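PDB 6KVR: fatty acid amide hydrolase from Candida albicans, which probably hydrolyses monocarboxylic acid amides to the free carboxylate and ammonium, as a member of the amidase signature family. Local coordinates for residues M208-A213 with Y479-T484; P29-Y34 with G171-I176; R332-P337 with V555-K560. All blocks are in the same frame, centred on the assembly; numbering follows the deposited sequence.

Contact 1: residues M208-A213 with Y479-T484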
# COMPACT_ATOMS: atom_id res chain seq x y z
N MSE A 208 7.68 -21.76 -2.66
CA MSE A 208 6.84 -21.55 -3.83
C MSE A 208 6.35 -22.88 -4.41
O MSE A 208 6.48 -23.14 -5.61
CB MSE A 208 7.62 -20.74 -4.89
CG MSE A 208 8.01 -19.33 -4.45
SE MSE A 208 6.33 -18.26 -4.28
CE MSE A 208 6.10 -17.89 -6.23
N HIS A 209 5.83 -23.73 -3.52
CA HIS A 209 5.04 -24.89 -3.90
C HIS A 209 3.69 -24.83 -3.20
O HIS A 209 3.59 -24.41 -2.04
CB HIS A 209 5.67 -26.27 -3.49
CG HIS A 209 7.12 -26.45 -3.80
ND1 HIS A 209 7.75 -27.67 -3.64
CD2 HIS A 209 8.07 -25.59 -4.23
CE1 HIS A 209 9.02 -27.56 -3.97
NE2 HIS A 209 9.25 -26.30 -4.32
N LEU A 210 2.66 -25.32 -3.87
CA LEU A 210 1.45 -25.70 -3.13
C LEU A 210 1.57 -27.11 -2.56
O LEU A 210 0.63 -27.90 -2.61
CB LEU A 210 0.22 -25.55 -4.02
CG LEU A 210 -0.11 -24.11 -4.46
CD1 LEU A 210 -1.52 -24.02 -5.07
CD2 LEU A 210 0.06 -23.09 -3.33
N ASP A 211 2.74 -27.40 -1.99
CA ASP A 211 3.18 -28.71 -1.50
C ASP A 211 4.35 -28.46 -0.55
O ASP A 211 4.68 -27.30 -0.27
CB ASP A 211 3.57 -29.61 -2.68
CG ASP A 211 3.73 -31.06 -2.27
OD1 ASP A 211 4.54 -31.77 -2.92
OD2 ASP A 211 3.06 -31.48 -1.29
N SER A 212 5.03 -29.53 -0.11
CA SER A 212 5.94 -29.43 1.03
C SER A 212 7.38 -29.89 0.82
O SER A 212 8.20 -29.71 1.74
CB SER A 212 5.36 -30.21 2.23
OG SER A 212 4.78 -31.44 1.82
N ALA A 213 7.74 -30.47 -0.33
CA ALA A 213 9.06 -31.12 -0.43
C ALA A 213 10.18 -30.16 -0.05
O ALA A 213 10.27 -29.05 -0.57
CB ALA A 213 9.29 -31.66 -1.85
N TYR A 479 0.58 -28.27 -10.08
CA TYR A 479 1.23 -27.40 -11.05
C TYR A 479 0.49 -26.09 -11.31
O TYR A 479 1.13 -25.08 -11.60
CB TYR A 479 1.38 -28.13 -12.39
CG TYR A 479 1.98 -29.52 -12.26
CD1 TYR A 479 3.36 -29.69 -12.17
CD2 TYR A 479 1.18 -30.64 -12.22
CE1 TYR A 479 3.92 -30.95 -12.05
CE2 TYR A 479 1.72 -31.91 -12.10
CZ TYR A 479 3.09 -32.06 -12.01
OH TYR A 479 3.62 -33.31 -11.89
N ASN A 480 -0.84 -26.09 -11.24
CA ASN A 480 -1.65 -24.93 -11.58
C ASN A 480 -2.13 -24.22 -10.32
O ASN A 480 -2.90 -24.79 -9.54
CB ASN A 480 -2.84 -25.33 -12.44
CG ASN A 480 -3.85 -24.22 -12.55
OD1 ASN A 480 -3.50 -23.10 -12.88
ND2 ASN A 480 -5.10 -24.52 -12.25
N TRP A 481 -1.73 -22.96 -10.16
CA TRP A 481 -2.17 -22.13 -9.04
C TRP A 481 -3.31 -21.15 -9.40
O TRP A 481 -3.65 -20.28 -8.59
CB TRP A 481 -1.00 -21.31 -8.51
CG TRP A 481 0.20 -22.06 -8.04
CD1 TRP A 481 0.42 -23.42 -8.08
CD2 TRP A 481 1.38 -21.48 -7.46
NE1 TRP A 481 1.66 -23.71 -7.56
CE2 TRP A 481 2.27 -22.54 -7.17
CE3 TRP A 481 1.77 -20.17 -7.16
CZ2 TRP A 481 3.52 -22.34 -6.57
CZ3 TRP A 481 3.02 -19.96 -6.57
CH2 TRP A 481 3.87 -21.05 -6.28
N SER A 482 -3.89 -21.25 -10.61
CA SER A 482 -4.73 -20.16 -11.10
C SER A 482 -5.89 -19.83 -10.16
O SER A 482 -6.28 -18.66 -10.04
CB SER A 482 -5.27 -20.50 -12.50
OG SER A 482 -6.08 -21.67 -12.45
N TYR A 483 -6.43 -20.84 -9.45
CA TYR A 483 -7.61 -20.61 -8.63
C TYR A 483 -7.30 -19.80 -7.37
O TYR A 483 -8.18 -19.08 -6.87
CB TYR A 483 -8.28 -21.95 -8.29
CG TYR A 483 -9.15 -22.43 -9.44
CD1 TYR A 483 -10.43 -21.90 -9.63
CD2 TYR A 483 -8.66 -23.33 -10.38
CE1 TYR A 483 -11.21 -22.31 -10.71
CE2 TYR A 483 -9.43 -23.74 -11.45
CZ TYR A 483 -10.70 -23.24 -11.61
OH TYR A 483 -11.45 -23.65 -12.68
N THR A 484 -6.07 -19.87 -6.85
CA THR A 484 -5.68 -19.03 -5.72
C THR A 484 -4.90 -17.80 -6.14
O THR A 484 -5.09 -16.72 -5.56
CB THR A 484 -4.82 -19.80 -4.71
OG1 THR A 484 -3.82 -20.56 -5.40
CG2 THR A 484 -5.68 -20.72 -3.81
O HOH W 1 3.25 -26.11 -6.90
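Trp-481 has CG anti to its carbonyl carbon (chi1 -58°), a torsion that swings the far end of the indole toward 208-210 although the side chain does not start in that direction. Leu-210 takes the same branch (chi1 -65°) and lays CG and CD1 over one face of the ring, whereas the selenomethionine Met-208, bent at chi2 and chi3, curls so that its methyl meets the rim of the indole. The Leu-210 contact is CH-pi: Leu-210 CG stands 3.8 Å from the centroid of the Trp-481 five-membered ring, 18° off the normal. Beside it, Leu-210 CD1 lies 3.6 Å from Trp-481 CD1. Met-208 touches the six-membered ring from its edge, Met-208 CE to Trp-481 CZ3 at 3.7 Å, a Met-aromatic contact with SE beside the ring. Met-208 O also lies in the ring plane, 3.2 Å from Trp-481 CZ2, where the oxygen faces the weakly positive C-H rim.

Trp-481 is the N-cap residue of helix 482-490, and the turn before that helix is an Asx turn: Asn-480 OD1 accepts from Ser-482 N (3.0 Å), with the donor above the carbonyl plane. The loop 208-213 of the amidase fold packs on the start of a helix near the predicted catalytic centre, for Leu-210 is close to Ser-257, the predicted acyl-ester nucleophile, and Thr-484 OG1 is hydrogen-bonded to Gly-255 O.

A water in the indole plane accepts from Trp-481 NE1 at 3.0 Å and from Leu-210 N at 3.2 Å, so one oxygen satisfies both N-H groups and helps fix the rotation of the ring.

Contact 2: residues P29-Y34 with G171-I176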
# COMPACT_ATOMS: atom_id res chain seq x y z
N PRO A 29 25.99 -32.46 6.77
CA PRO A 29 26.10 -32.73 8.22
C PRO A 29 25.22 -31.82 9.08
O PRO A 29 24.61 -32.31 10.05
CB PRO A 29 27.59 -32.54 8.51
CG PRO A 29 28.27 -32.82 7.20
CD PRO A 29 27.33 -32.28 6.16
N LYS A 30 25.13 -30.53 8.76
CA LYS A 30 24.27 -29.65 9.56
C LYS A 30 22.80 -30.03 9.44
O LYS A 30 22.04 -29.88 10.40
CB LYS A 30 24.46 -28.20 9.13
CG LYS A 30 25.90 -27.83 8.83
CD LYS A 30 26.06 -26.33 8.74
CE LYS A 30 27.47 -25.95 8.40
NZ LYS A 30 28.09 -25.36 9.61
N VAL A 31 22.39 -30.53 8.27
CA VAL A 31 21.01 -30.97 8.09
C VAL A 31 20.72 -32.20 8.93
O VAL A 31 19.68 -32.27 9.61
CB VAL A 31 20.72 -31.23 6.60
CG1 VAL A 31 19.30 -31.79 6.41
CG2 VAL A 31 20.89 -29.97 5.80
N GLU A 32 21.63 -33.17 8.93
CA GLU A 32 21.43 -34.39 9.72
C GLU A 32 21.31 -34.09 11.21
O GLU A 32 20.44 -34.65 11.89
CB GLU A 32 22.58 -35.37 9.44
CG GLU A 32 22.66 -35.79 7.97
CD GLU A 32 23.93 -36.58 7.64
OE1 GLU A 32 23.93 -37.31 6.62
OE2 GLU A 32 24.93 -36.45 8.39
N LYS A 33 22.17 -33.21 11.74
CA LYS A 33 22.00 -32.76 13.12
C LYS A 33 20.62 -32.16 13.34
O LYS A 33 19.97 -32.44 14.35
CB LYS A 33 23.11 -31.75 13.44
CG LYS A 33 22.97 -31.02 14.77
CD LYS A 33 23.26 -31.91 15.97
CE LYS A 33 23.46 -31.05 17.21
NZ LYS A 33 22.91 -29.65 17.02
N TYR A 34 20.14 -31.34 12.39
CA TYR A 34 18.81 -30.75 12.51
C TYR A 34 17.73 -31.82 12.54
O TYR A 34 16.74 -31.70 13.29
CB TYR A 34 18.57 -29.77 11.35
CG TYR A 34 17.31 -28.91 11.42
CD1 TYR A 34 16.09 -29.38 10.96
CD2 TYR A 34 17.37 -27.61 11.89
CE1 TYR A 34 14.95 -28.58 10.98
CE2 TYR A 34 16.23 -26.80 11.93
CZ TYR A 34 15.03 -27.29 11.47
OH TYR A 34 13.90 -26.47 11.51
N GLY A 171 13.23 -22.89 4.71
CA GLY A 171 13.41 -23.94 3.73
C GLY A 171 14.73 -23.92 2.97
O GLY A 171 14.96 -24.82 2.15
N TYR A 172 15.61 -22.95 3.22
CA TYR A 172 16.88 -22.84 2.52
C TYR A 172 17.98 -23.42 3.40
O TYR A 172 18.16 -22.98 4.54
CB TYR A 172 17.21 -21.39 2.16
CG TYR A 172 16.21 -20.71 1.25
CD1 TYR A 172 16.23 -20.94 -0.13
CD2 TYR A 172 15.26 -19.84 1.76
CE1 TYR A 172 15.32 -20.31 -0.97
CE2 TYR A 172 14.34 -19.22 0.92
CZ TYR A 172 14.38 -19.47 -0.44
OH TYR A 172 13.48 -18.84 -1.27
N VAL A 173 18.70 -24.42 2.89
CA VAL A 173 19.74 -25.04 3.71
C VAL A 173 20.83 -24.02 4.03
O VAL A 173 21.35 -23.98 5.15
CB VAL A 173 20.30 -26.30 3.03
CG1 VAL A 173 21.63 -26.71 3.67
CG2 VAL A 173 19.27 -27.43 3.15
N SER A 174 21.15 -23.15 3.06
CA SER A 174 22.12 -22.10 3.29
C SER A 174 21.80 -21.26 4.52
O SER A 174 22.71 -20.69 5.12
CB SER A 174 22.23 -21.20 2.05
OG SER A 174 21.07 -20.40 1.93
N LYS A 175 20.54 -21.20 4.94
CA LYS A 175 20.14 -20.39 6.09
C LYS A 175 20.03 -21.20 7.38
O LYS A 175 19.54 -20.68 8.39
CB LYS A 175 18.81 -19.69 5.81
CG LYS A 175 18.89 -18.65 4.72
CD LYS A 175 19.39 -17.35 5.33
CE LYS A 175 19.99 -16.40 4.34
NZ LYS A 175 20.03 -15.06 4.98
N ILE A 176 20.49 -22.46 7.38
CA ILE A 176 20.42 -23.25 8.61
C ILE A 176 21.30 -22.68 9.71
O ILE A 176 21.17 -23.07 10.87
CB ILE A 176 20.76 -24.72 8.32
CG1 ILE A 176 20.32 -25.63 9.48
CG2 ILE A 176 22.24 -24.88 8.02
CD1 ILE A 176 20.65 -27.09 9.26
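The N-terminal helix 20-40 lies here against the loop that follows strand 155-158, where residues 173-175 form a short 3-10 segment. Backbone bonds define both partners: in the helix Tyr-34 N donates to Lys-30 O, and in the loop Ile-176 N donates to Val-173 O at 2.8 Å. That tight turn sets Val-173 and Ile-176 at two points along the helix, opposite Val-31 and Lys-30 respectively.

Ile-176 makes the largest contribution. Its CG1 is anti to the backbone N (chi1 -164°) and its chain runs on fully extended (chi2 -179°), so CD1 is the tip that reaches the helix. There Ile-176 CD1 meets the backbone, 3.3 Å from Lys-30 O, and also lies 4.0 Å from Lys-30 CB and 4.0 Å from Tyr-34 CB. The other branch, Ile-176 CG2, rests on the aliphatic part of the lysine, 4.1 Å from Lys-30 CD, while the remainder of that chain leads away from the loop. At the second point Val-31 CG2 approaches Val-173 CG1 at 4.0 Å and is as near to Val-173 CG2, the two side chains crossing at about a right angle.

Outside these segments, the Tyr-34 ring meets Phe-216 edge-to-face, and Tyr-23 and Trp-27 of the same helix touch Val-173, so the apolar patch extends along helix 20-40.

A methyl of isoleucine or valine takes part in each close approach, set against methyl, methylene or backbone atoms. The polar atom pressed most closely, Lys-30 O, already accepts from Tyr-34 N; the contact therefore rests on shape and burial, not on directional bonds.

Contact 3: residues R332-P337 with V555-K560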
# COMPACT_ATOMS: atom_id res chain seq x y z
N ARG A 332 -13.19 -3.73 12.28
CA ARG A 332 -14.54 -3.26 12.58
C ARG A 332 -15.42 -4.37 13.15
O ARG A 332 -15.23 -5.56 12.87
CB ARG A 332 -15.19 -2.67 11.33
CG ARG A 332 -14.69 -1.27 10.98
CD ARG A 332 -15.12 -0.87 9.59
NE ARG A 332 -14.61 -1.78 8.57
CZ ARG A 332 -15.36 -2.67 7.92
NH1 ARG A 332 -16.63 -2.84 8.22
NH2 ARG A 332 -14.81 -3.40 6.95
N ASP A 333 -16.41 -3.96 13.93
CA ASP A 333 -17.39 -4.87 14.51
C ASP A 333 -18.56 -4.99 13.54
O ASP A 333 -19.21 -3.99 13.23
CB ASP A 333 -17.85 -4.37 15.87
CG ASP A 333 -18.00 -5.48 16.87
OD1 ASP A 333 -18.69 -6.48 16.57
OD2 ASP A 333 -17.39 -5.37 17.95
N VAL A 334 -18.80 -6.20 13.04
CA VAL A 334 -19.74 -6.44 11.96
C VAL A 334 -20.66 -7.58 12.38
O VAL A 334 -20.20 -8.58 12.94
CB VAL A 334 -18.99 -6.78 10.65
CG1 VAL A 334 -19.88 -7.55 9.69
CG2 VAL A 334 -18.45 -5.50 10.00
N SER A 335 -21.96 -7.44 12.12
CA SER A 335 -22.90 -8.48 12.51
C SER A 335 -22.93 -9.58 11.47
O SER A 335 -22.66 -9.36 10.29
CB SER A 335 -24.31 -7.92 12.70
OG SER A 335 -24.60 -6.91 11.74
N THR A 336 -23.27 -10.78 11.91
CA THR A 336 -23.41 -11.89 10.97
C THR A 336 -24.65 -11.69 10.11
O THR A 336 -25.74 -11.52 10.65
CB THR A 336 -23.48 -13.20 11.73
OG1 THR A 336 -22.28 -13.35 12.50
CG2 THR A 336 -23.60 -14.36 10.77
N PRO A 337 -24.52 -11.68 8.79
CA PRO A 337 -25.67 -11.39 7.94
C PRO A 337 -26.55 -12.62 7.76
O PRO A 337 -26.15 -13.75 8.02
CB PRO A 337 -25.03 -10.99 6.62
CG PRO A 337 -23.81 -11.88 6.57
CD PRO A 337 -23.30 -11.91 7.99
N VAL A 555 -16.11 -10.59 5.09
CA VAL A 555 -15.82 -11.92 4.58
C VAL A 555 -16.01 -12.95 5.67
O VAL A 555 -16.71 -13.95 5.48
CB VAL A 555 -14.39 -11.99 4.00
CG1 VAL A 555 -14.03 -13.45 3.71
CG2 VAL A 555 -14.26 -11.13 2.72
N LEU A 556 -15.41 -12.71 6.84
CA LEU A 556 -15.52 -13.67 7.95
C LEU A 556 -16.94 -13.75 8.48
O LEU A 556 -17.41 -14.83 8.85
CB LEU A 556 -14.55 -13.29 9.07
CG LEU A 556 -13.07 -13.47 8.71
CD1 LEU A 556 -12.13 -13.38 9.92
CD2 LEU A 556 -12.89 -14.79 7.98
N ALA A 557 -17.64 -12.61 8.54
CA ALA A 557 -19.01 -12.61 9.04
C ALA A 557 -19.90 -13.47 8.16
O ALA A 557 -20.69 -14.29 8.65
CB ALA A 557 -19.54 -11.18 9.13
N ALA A 558 -19.80 -13.29 6.84
CA ALA A 558 -20.57 -14.11 5.91
C ALA A 558 -20.06 -15.55 5.90
O ALA A 558 -20.86 -16.49 5.78
CB ALA A 558 -20.52 -13.52 4.51
N GLY A 559 -18.75 -15.74 6.00
CA GLY A 559 -18.24 -17.09 6.15
C GLY A 559 -18.88 -17.80 7.32
O GLY A 559 -19.19 -18.99 7.24
N LYS A 560 -19.11 -17.08 8.41
CA LYS A 560 -19.73 -17.68 9.59
C LYS A 560 -21.17 -18.10 9.31
O LYS A 560 -21.59 -19.19 9.70
CB LYS A 560 -19.65 -16.69 10.75
CG LYS A 560 -19.96 -17.28 12.11
CD LYS A 560 -20.22 -16.16 13.11
CE LYS A 560 -19.19 -15.02 12.97
NZ LYS A 560 -17.89 -15.28 13.69
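Ala-557, on the C-terminal helix 552-565, is the centre of the first shell in a loop-on-helix packing at the periphery of the amidase fold, away from the predicted sites; the loop leading to strand 343-346 runs along the helix surface. The backbones come close: Thr-336 CA is 4.9 Å from Ala-557 CA, a spacing compatible with the small alanine side chain. Ala-557 CB points at the loop and takes Val-334 CG1 at 3.7 Å, with Ser-335 O close by at 3.8 Å. The valine methyl reaches it because CG1 is anti to the backbone N (chi1 158°).

Two carbons rest against the carbonyl of the same alanine. Thr-336 CG2, anti to its own backbone N, stands 3.6 Å from Ala-557 O, and Pro-337 CD lies at 3.6 Å from that oxygen, which also receives a weak helical bond from Lys-560 N. The pyrrolidine continues along the helix, with Pro-337 CG 4.2 Å from Ala-558 CB. Leu-342 touches both Pro-337 and Ala-558 and so extends this apolar patch, while Phe-462 of the central sheet packs against Ala-558.

Salt bridges flank the contact and probably help to position it. Arg-332 pairs through NH2 with Glu-553 and through NH1 with Glu-554, which ties residue 332 to the helix turn before Ala-557. At the other end Lys-560 NZ pairs with Asp-304, and its chain bends at chi3 (-44°) and chi4 (-82°) to get there. The methylenes ahead of that ammonium cross the threonine at about a right angle, leaving Thr-336 OG1 3.5 Å from both CD and CE of Lys-560.

In the fold
Contact 1 is the one beside the predicted catalytic centre: Leu-210 comes within about 4 Å of Ser-257, side chain to side chain, and the Thr-484 side chain is about 4 Å from Gly-256. Contact 2 lies farther out, the Tyr-34 side chain being about 11 Å from those of Lys-158, a predicted charge-relay residue, and Leu-207, a predicted substrate-binding residue; its nearest atoms are about 6 Å from those of contact 1, with centres 24 Å apart. Contact 3 is centred 29 Å from contact 1. Contacts 2 and 3 occupy opposite sides of the chain's centre, 43 Å between centres. Along the chain contact 2 closes first; the segments of contacts 1 and 3 then alternate.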